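Local coordinates for oligopeptide-binding protein oppA (Lactococcus lactis, PDB 3DRF) that captures oligopeptides for uptake by the OppABCDF ABC transporter, enclosing them in a voluminous cavity that shuts like a Venus fly-trap, at residues M278-V286 against K348-P356; Q297-M305 against A357-F365. All coordinates share one frame; numbering follows the deposited sequence.

Contact 1. Residues M278-V286 against K348-P356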
# COMPACT_ATOMS: atom_id res chain seq x y z
N MET A 278 3.55 12.99 -8.18
CA MET A 278 3.20 13.39 -9.54
C MET A 278 3.27 12.26 -10.55
O MET A 278 4.16 11.48 -10.50
CB MET A 278 4.07 14.57 -10.01
CG MET A 278 3.77 15.85 -9.24
SD MET A 278 4.72 17.27 -9.88
CE MET A 278 3.92 17.55 -11.49
N VAL A 279 2.29 12.23 -11.44
CA VAL A 279 2.15 11.19 -12.46
C VAL A 279 3.32 11.23 -13.48
O VAL A 279 3.87 12.27 -13.79
CB VAL A 279 0.79 11.29 -13.21
CG1 VAL A 279 -0.36 10.82 -12.28
CG2 VAL A 279 0.54 12.68 -13.82
N SER A 280 3.64 10.07 -14.00
CA SER A 280 4.72 9.92 -14.96
C SER A 280 4.53 10.76 -16.23
O SER A 280 5.51 11.21 -16.81
CB SER A 280 4.85 8.45 -15.36
OG SER A 280 5.25 7.65 -14.24
N SER A 281 3.29 11.01 -16.62
CA SER A 281 3.02 11.73 -17.87
C SER A 281 3.45 13.21 -17.82
O SER A 281 3.59 13.82 -18.83
CB SER A 281 1.56 11.65 -18.27
OG SER A 281 0.73 12.26 -17.28
N GLN A 282 3.62 13.77 -16.63
CA GLN A 282 4.06 15.15 -16.46
C GLN A 282 5.55 15.35 -16.32
O GLN A 282 6.01 16.42 -16.16
CB GLN A 282 3.31 15.74 -15.23
CG GLN A 282 1.79 15.89 -15.46
CD GLN A 282 1.03 16.24 -14.22
OE1 GLN A 282 1.52 16.17 -13.14
NE2 GLN A 282 -0.20 16.58 -14.42
N TYR A 283 6.31 14.27 -16.34
CA TYR A 283 7.75 14.30 -16.05
C TYR A 283 8.53 15.26 -16.97
O TYR A 283 9.37 15.99 -16.51
CB TYR A 283 8.31 12.87 -16.15
CG TYR A 283 9.77 12.70 -15.70
CD1 TYR A 283 10.25 13.24 -14.50
CD2 TYR A 283 10.62 11.89 -16.42
CE1 TYR A 283 11.53 13.03 -14.08
CE2 TYR A 283 11.91 11.70 -15.99
CZ TYR A 283 12.35 12.26 -14.84
OH TYR A 283 13.65 12.03 -14.37
N LYS A 284 8.22 15.23 -18.27
CA LYS A 284 8.95 16.09 -19.22
C LYS A 284 8.63 17.58 -18.94
O LYS A 284 9.48 18.39 -18.92
CB LYS A 284 8.64 15.69 -20.65
CG LYS A 284 9.43 16.49 -21.62
CD LYS A 284 9.32 15.90 -22.97
CE LYS A 284 10.48 15.03 -23.36
NZ LYS A 284 10.33 14.50 -24.78
N GLN A 285 7.36 17.90 -18.74
CA GLN A 285 6.95 19.25 -18.38
C GLN A 285 7.69 19.74 -17.15
O GLN A 285 8.10 20.86 -17.08
CB GLN A 285 5.42 19.36 -18.17
CG GLN A 285 4.58 19.12 -19.35
CD GLN A 285 3.17 19.48 -19.06
OE1 GLN A 285 2.42 18.71 -18.53
NE2 GLN A 285 2.82 20.71 -19.37
N VAL A 286 7.82 18.87 -16.15
CA VAL A 286 8.48 19.22 -14.90
C VAL A 286 9.97 19.45 -15.07
O VAL A 286 10.53 20.33 -14.53
CB VAL A 286 8.20 18.15 -13.81
CG1 VAL A 286 9.07 18.39 -12.58
CG2 VAL A 286 6.70 18.16 -13.45
N LYS A 348 4.15 5.42 -24.91
CA LYS A 348 3.42 6.61 -25.35
C LYS A 348 3.29 7.68 -24.27
O LYS A 348 3.34 8.83 -24.58
CB LYS A 348 2.02 6.20 -25.80
CG LYS A 348 1.17 7.41 -26.31
CD LYS A 348 -0.07 6.92 -27.12
CE LYS A 348 -0.97 8.09 -27.58
NZ LYS A 348 -2.12 7.53 -28.26
N PHE A 349 3.09 7.27 -23.03
CA PHE A 349 2.66 8.21 -21.98
C PHE A 349 3.61 8.40 -20.81
O PHE A 349 3.50 9.39 -20.17
CB PHE A 349 1.27 7.81 -21.42
CG PHE A 349 0.14 7.82 -22.43
CD1 PHE A 349 -0.38 9.02 -22.91
CD2 PHE A 349 -0.46 6.63 -22.85
CE1 PHE A 349 -1.41 9.02 -23.79
CE2 PHE A 349 -1.49 6.65 -23.73
CZ PHE A 349 -1.98 7.86 -24.18
N SER A 350 4.45 7.43 -20.48
CA SER A 350 5.12 7.44 -19.14
C SER A 350 6.48 8.17 -19.08
O SER A 350 7.10 8.19 -18.06
CB SER A 350 5.28 6.00 -18.56
OG SER A 350 6.45 5.38 -19.06
N ASN A 351 6.95 8.71 -20.20
CA ASN A 351 8.24 9.44 -20.22
C ASN A 351 9.40 8.62 -19.66
O ASN A 351 10.25 9.12 -19.01
CB ASN A 351 8.11 10.79 -19.51
CG ASN A 351 7.19 11.68 -20.24
OD1 ASN A 351 7.37 11.91 -21.41
ND2 ASN A 351 6.18 12.14 -19.60
N GLY A 352 9.36 7.32 -19.93
CA GLY A 352 10.41 6.42 -19.49
C GLY A 352 10.36 5.97 -18.02
O GLY A 352 11.19 5.20 -17.64
N LEU A 353 9.37 6.42 -17.25
CA LEU A 353 9.36 6.13 -15.82
C LEU A 353 8.70 4.81 -15.47
O LEU A 353 9.02 4.28 -14.47
CB LEU A 353 8.66 7.25 -15.09
CG LEU A 353 9.38 8.59 -15.12
CD1 LEU A 353 8.37 9.61 -14.65
CD2 LEU A 353 10.52 8.56 -14.14
N SER A 354 7.83 4.32 -16.33
CA SER A 354 7.10 3.05 -16.08
C SER A 354 7.65 1.95 -16.98
O SER A 354 7.78 2.15 -18.16
CB SER A 354 5.60 3.21 -16.33
OG SER A 354 5.05 4.13 -15.43
N THR A 355 7.88 0.81 -16.41
CA THR A 355 8.37 -0.36 -17.11
C THR A 355 7.36 -1.50 -16.93
O THR A 355 7.03 -1.83 -15.84
CB THR A 355 9.74 -0.81 -16.52
OG1 THR A 355 10.70 0.27 -16.64
CG2 THR A 355 10.25 -2.02 -17.28
N PRO A 356 6.92 -2.11 -18.01
CA PRO A 356 5.97 -3.23 -17.89
C PRO A 356 6.55 -4.31 -16.96
O PRO A 356 7.68 -4.73 -17.16
CB PRO A 356 5.88 -3.80 -19.33
CG PRO A 356 6.09 -2.53 -20.20
CD PRO A 356 7.16 -1.77 -19.45
O HOH W 1 3.42 11.76 -21.65
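Asn-351 reaches across to the 3-10 turn of 280-282 and fastens it with its amide nitrogen. ND2 donates to Ser-280 O at 3.0 Å, an almost straight bond (167° at the hydrogen) that lies close to the plane of the Asn-351 amide. Its second interaction, with Ser-281 O at 3.2 Å, is bent and weak. Ser-280 O is thereby doubly used, since Tyr-283 N, where the following helix begins, also donates to it at 3.2 Å. Phe-349 O takes a CA-H...O contact from Ser-281 CA at 3.3 Å and a stronger bond from a water 2.8 Å away, which also leans weakly on Ser-281 O. The hydroxyl of Ser-281 is engaged by Asp-419, and the amide of Gln-282, pointing away, by Gln-40 and Thr-260 O. In the other segment, Ser-350 OG accepts from Ser-354 N at 3.2 Å and pairs with Asp-346 O in the preceding helix; a hydroxyl, able both to give and to take, suits this junction. Next to the polar seam the packing is apolar. With CG anti to the backbone N (chi1 -173°), the Tyr-283 ring meets Leu-353, whose CD2 sits over one face, 19° off the normal, in a CH-pi contact, while CD1 packs on Tyr-283 CG and CB. Asn-351 O lies at the ring edge, near its plane, and the ring of Tyr-545 also meets it. Leucine offers two methyls, enough to meet both the ring and the root of the tyrosine side chain. Asn-351 and Gly-352, both at positive phi, occupy the corners of a type I' beta turn closed by Leu-353 N to Ser-350 O at 3.0 Å: an Asn-Gly pair is the classic occupant of such a turn, which here joins helix 342-349 to strand 354-356.

Contact 2. Residues Q297-M305 against A357-F365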
# COMPACT_ATOMS: atom_id res chain seq x y z
N GLN A 297 13.84 8.19 -7.36
CA GLN A 297 14.12 6.96 -6.66
C GLN A 297 13.41 5.79 -7.37
O GLN A 297 12.45 5.97 -8.06
CB GLN A 297 13.68 7.04 -5.18
CG GLN A 297 12.11 7.10 -5.03
CD GLN A 297 11.52 7.27 -3.60
OE1 GLN A 297 10.37 7.31 -3.50
NE2 GLN A 297 12.33 7.46 -2.60
N GLN A 298 13.94 4.60 -7.16
CA GLN A 298 13.16 3.38 -7.46
C GLN A 298 11.95 3.33 -6.57
O GLN A 298 12.06 3.45 -5.41
CB GLN A 298 13.97 2.12 -7.20
CG GLN A 298 15.22 1.98 -8.04
CD GLN A 298 15.87 0.61 -7.83
OE1 GLN A 298 16.36 0.35 -6.80
NE2 GLN A 298 15.75 -0.24 -8.81
N ALA A 299 10.78 3.24 -7.17
CA ALA A 299 9.53 3.24 -6.40
C ALA A 299 9.35 1.83 -5.74
O ALA A 299 9.54 0.82 -6.35
CB ALA A 299 8.35 3.61 -7.25
N MET A 300 8.97 1.85 -4.51
CA MET A 300 8.63 0.58 -3.88
C MET A 300 7.13 0.40 -4.20
O MET A 300 6.29 0.85 -3.47
CB MET A 300 8.88 0.67 -2.39
CG MET A 300 9.31 -0.67 -1.84
SD MET A 300 10.48 -0.36 -0.51
CE MET A 300 9.44 0.69 0.34
N TYR A 301 6.89 -0.10 -5.41
CA TYR A 301 5.56 0.03 -6.09
C TYR A 301 5.29 -1.13 -7.02
O TYR A 301 6.16 -1.62 -7.67
CB TYR A 301 5.57 1.35 -6.91
CG TYR A 301 4.34 1.65 -7.80
CD1 TYR A 301 3.32 2.43 -7.34
CD2 TYR A 301 4.24 1.14 -9.08
CE1 TYR A 301 2.24 2.75 -8.19
CE2 TYR A 301 3.20 1.43 -9.89
CZ TYR A 301 2.21 2.23 -9.44
OH TYR A 301 1.16 2.55 -10.24
N ILE A 302 4.00 -1.45 -7.10
CA ILE A 302 3.49 -2.33 -8.16
C ILE A 302 2.10 -1.88 -8.48
O ILE A 302 1.30 -1.53 -7.62
CB ILE A 302 3.48 -3.85 -7.71
CG1 ILE A 302 3.07 -4.83 -8.82
CG2 ILE A 302 2.57 -4.13 -6.48
CD1 ILE A 302 4.02 -4.87 -9.94
N SER A 303 1.82 -1.88 -9.78
CA SER A 303 0.42 -1.86 -10.27
C SER A 303 0.06 -3.22 -10.90
O SER A 303 0.89 -3.87 -11.41
CB SER A 303 0.11 -0.70 -11.21
OG SER A 303 0.92 -0.81 -12.40
N LEU A 304 -1.22 -3.54 -10.83
CA LEU A 304 -1.70 -4.85 -11.22
C LEU A 304 -3.18 -4.80 -11.52
O LEU A 304 -3.89 -4.01 -11.04
CB LEU A 304 -1.38 -5.93 -10.15
CG LEU A 304 -2.21 -5.84 -8.88
CD1 LEU A 304 -1.93 -7.12 -8.08
CD2 LEU A 304 -1.86 -4.56 -8.01
N MET A 305 -3.55 -5.69 -12.41
CA MET A 305 -4.93 -5.87 -12.76
C MET A 305 -5.53 -7.05 -11.94
O MET A 305 -5.00 -8.12 -11.89
CB MET A 305 -4.99 -6.19 -14.27
CG MET A 305 -6.44 -6.37 -14.81
SD MET A 305 -6.53 -6.31 -16.65
CE MET A 305 -5.55 -7.78 -17.08
N ALA A 357 5.78 -4.68 -15.96
CA ALA A 357 6.22 -5.65 -14.97
C ALA A 357 6.13 -7.09 -15.49
O ALA A 357 5.22 -7.44 -16.13
CB ALA A 357 5.36 -5.52 -13.68
N ASN A 358 7.14 -7.88 -15.16
CA ASN A 358 7.15 -9.32 -15.44
C ASN A 358 6.56 -10.18 -14.31
O ASN A 358 6.29 -11.32 -14.50
CB ASN A 358 8.60 -9.81 -15.73
CG ASN A 358 9.50 -9.73 -14.51
OD1 ASN A 358 9.46 -8.77 -13.79
ND2 ASN A 358 10.28 -10.75 -14.28
N SER A 359 6.43 -9.56 -13.16
CA SER A 359 5.99 -10.23 -11.91
C SER A 359 5.57 -9.19 -10.87
O SER A 359 5.60 -8.05 -11.12
CB SER A 359 7.13 -11.10 -11.35
OG SER A 359 7.96 -10.31 -10.54
N LEU A 360 5.13 -9.68 -9.72
CA LEU A 360 4.67 -8.83 -8.63
C LEU A 360 5.76 -8.30 -7.68
O LEU A 360 5.51 -7.49 -6.88
CB LEU A 360 3.59 -9.57 -7.80
CG LEU A 360 2.33 -10.01 -8.61
CD1 LEU A 360 1.45 -10.96 -7.77
CD2 LEU A 360 1.57 -8.75 -9.06
N ILE A 361 6.97 -8.76 -7.87
CA ILE A 361 8.09 -8.33 -7.00
C ILE A 361 8.95 -7.26 -7.72
O ILE A 361 9.57 -7.57 -8.70
CB ILE A 361 8.99 -9.52 -6.59
CG1 ILE A 361 8.17 -10.65 -5.88
CG2 ILE A 361 10.12 -9.01 -5.69
CD1 ILE A 361 7.53 -10.24 -4.51
N PRO A 362 9.00 -6.06 -7.21
CA PRO A 362 9.63 -4.99 -7.98
C PRO A 362 11.17 -4.94 -7.85
O PRO A 362 11.70 -5.50 -6.98
CB PRO A 362 9.00 -3.70 -7.41
CG PRO A 362 8.70 -4.04 -6.02
CD PRO A 362 8.24 -5.52 -6.07
N PRO A 363 11.80 -4.21 -8.75
CA PRO A 363 13.29 -4.16 -8.84
C PRO A 363 14.00 -3.68 -7.61
O PRO A 363 15.07 -4.10 -7.38
CB PRO A 363 13.54 -3.15 -10.00
CG PRO A 363 12.34 -3.26 -10.90
CD PRO A 363 11.15 -3.59 -9.95
N ILE A 364 13.38 -2.82 -6.82
CA ILE A 364 14.01 -2.39 -5.56
C ILE A 364 14.43 -3.59 -4.67
O ILE A 364 15.39 -3.53 -3.99
CB ILE A 364 13.13 -1.38 -4.79
CG1 ILE A 364 13.94 -0.76 -3.63
CG2 ILE A 364 11.79 -2.00 -4.34
CD1 ILE A 364 13.40 0.46 -3.13
N PHE A 365 13.67 -4.68 -4.73
CA PHE A 365 13.98 -5.93 -4.02
C PHE A 365 14.84 -6.86 -4.89
O PHE A 365 14.47 -7.88 -5.29
CB PHE A 365 12.70 -6.63 -3.54
CG PHE A 365 11.81 -5.77 -2.68
CD1 PHE A 365 12.30 -5.14 -1.56
CD2 PHE A 365 10.48 -5.64 -2.97
CE1 PHE A 365 11.52 -4.36 -0.79
CE2 PHE A 365 9.64 -4.85 -2.14
CZ PHE A 365 10.18 -4.21 -1.06
O HOH W 2 17.40 -2.74 -8.16
O HOH W 3 17.55 -2.13 -5.23
O HOH W 4 11.20 -0.77 -7.57
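Behind a strand that probably lines the peptide-binding cavity of this solute-binding fold, loop 357-365 packs on the side away from the ligand: strand 292-307 sends Tyr-301 one way, its OH hydrogen-bonded to the backbone of the bound peptide, while Ile-302 and Leu-304 point the other way, giving a largely apolar underside, watered at one end. With CG1 anti to the backbone N (chi1 -175°) and the chain turned at chi2 (65°), Ile-302 CD1 reaches Ala-357 CB at 4.0 Å and Ser-359 O at 3.7 Å; a chain this long fits against the small methyl of alanine. Leu-304 CD1 meets Leu-360 CD2 at 4.0 Å, the side chains nearly perpendicular. The Pro-362 ring packs on the strand backbone in van der Waals contact, CB 3.5 Å from Tyr-301 O. An ST turn, Ile-361 N to Ser-359 OG, shapes the loop, and Gln-527 also bonds that hydroxyl. Where Met-300 centres an inverse gamma turn that interrupts the strand, the polar links are made by water: one donates to Ala-299 O at 2.6 Å and accepts from Ile-364 N, and two more join the amide of Gln-298, a long polar side chain suited to this wetter end, to Pro-363 O and Ile-364 O. Ile-364 CG2 packs 3.8 Å from Met-300 CG and over the centre of one face of the Phe-365 ring, and its CD1 touches Met-300 SD. An alanine here would remove both methyls and is likely to leave a gap beside Met-300 and over the ring face, with the thioether freer to turn. The methionine side chain, bent twice, crosses that of Phe-365 at about a right angle; Met-300 CG is 3.7 Å from Phe-365 CZ, and SD stands 4.9 Å from the ring centroid, 54° off its normal, an oblique Met-aromatic contact.

In the fold
Residues 348-356 run straight into 357-365, so one continuous piece of chain serves both contacts, first as the turn and short strand of contact 1, then as the loop of contact 2. Strand 536-549 lies between strands 354-356 and 292-307: its Leu-543 and Phe-541 pair with Leu-353 and Thr-355, while Met-542 and Thr-539 pair with Ala-299 and Ser-303. The contact centres are about 16 Å apart. Contact 1 lies farther out, about 21 Å from the centre of the chain, whereas contact 2, about 12 Å from it, backs the strand that reaches the bound peptide through Tyr-301.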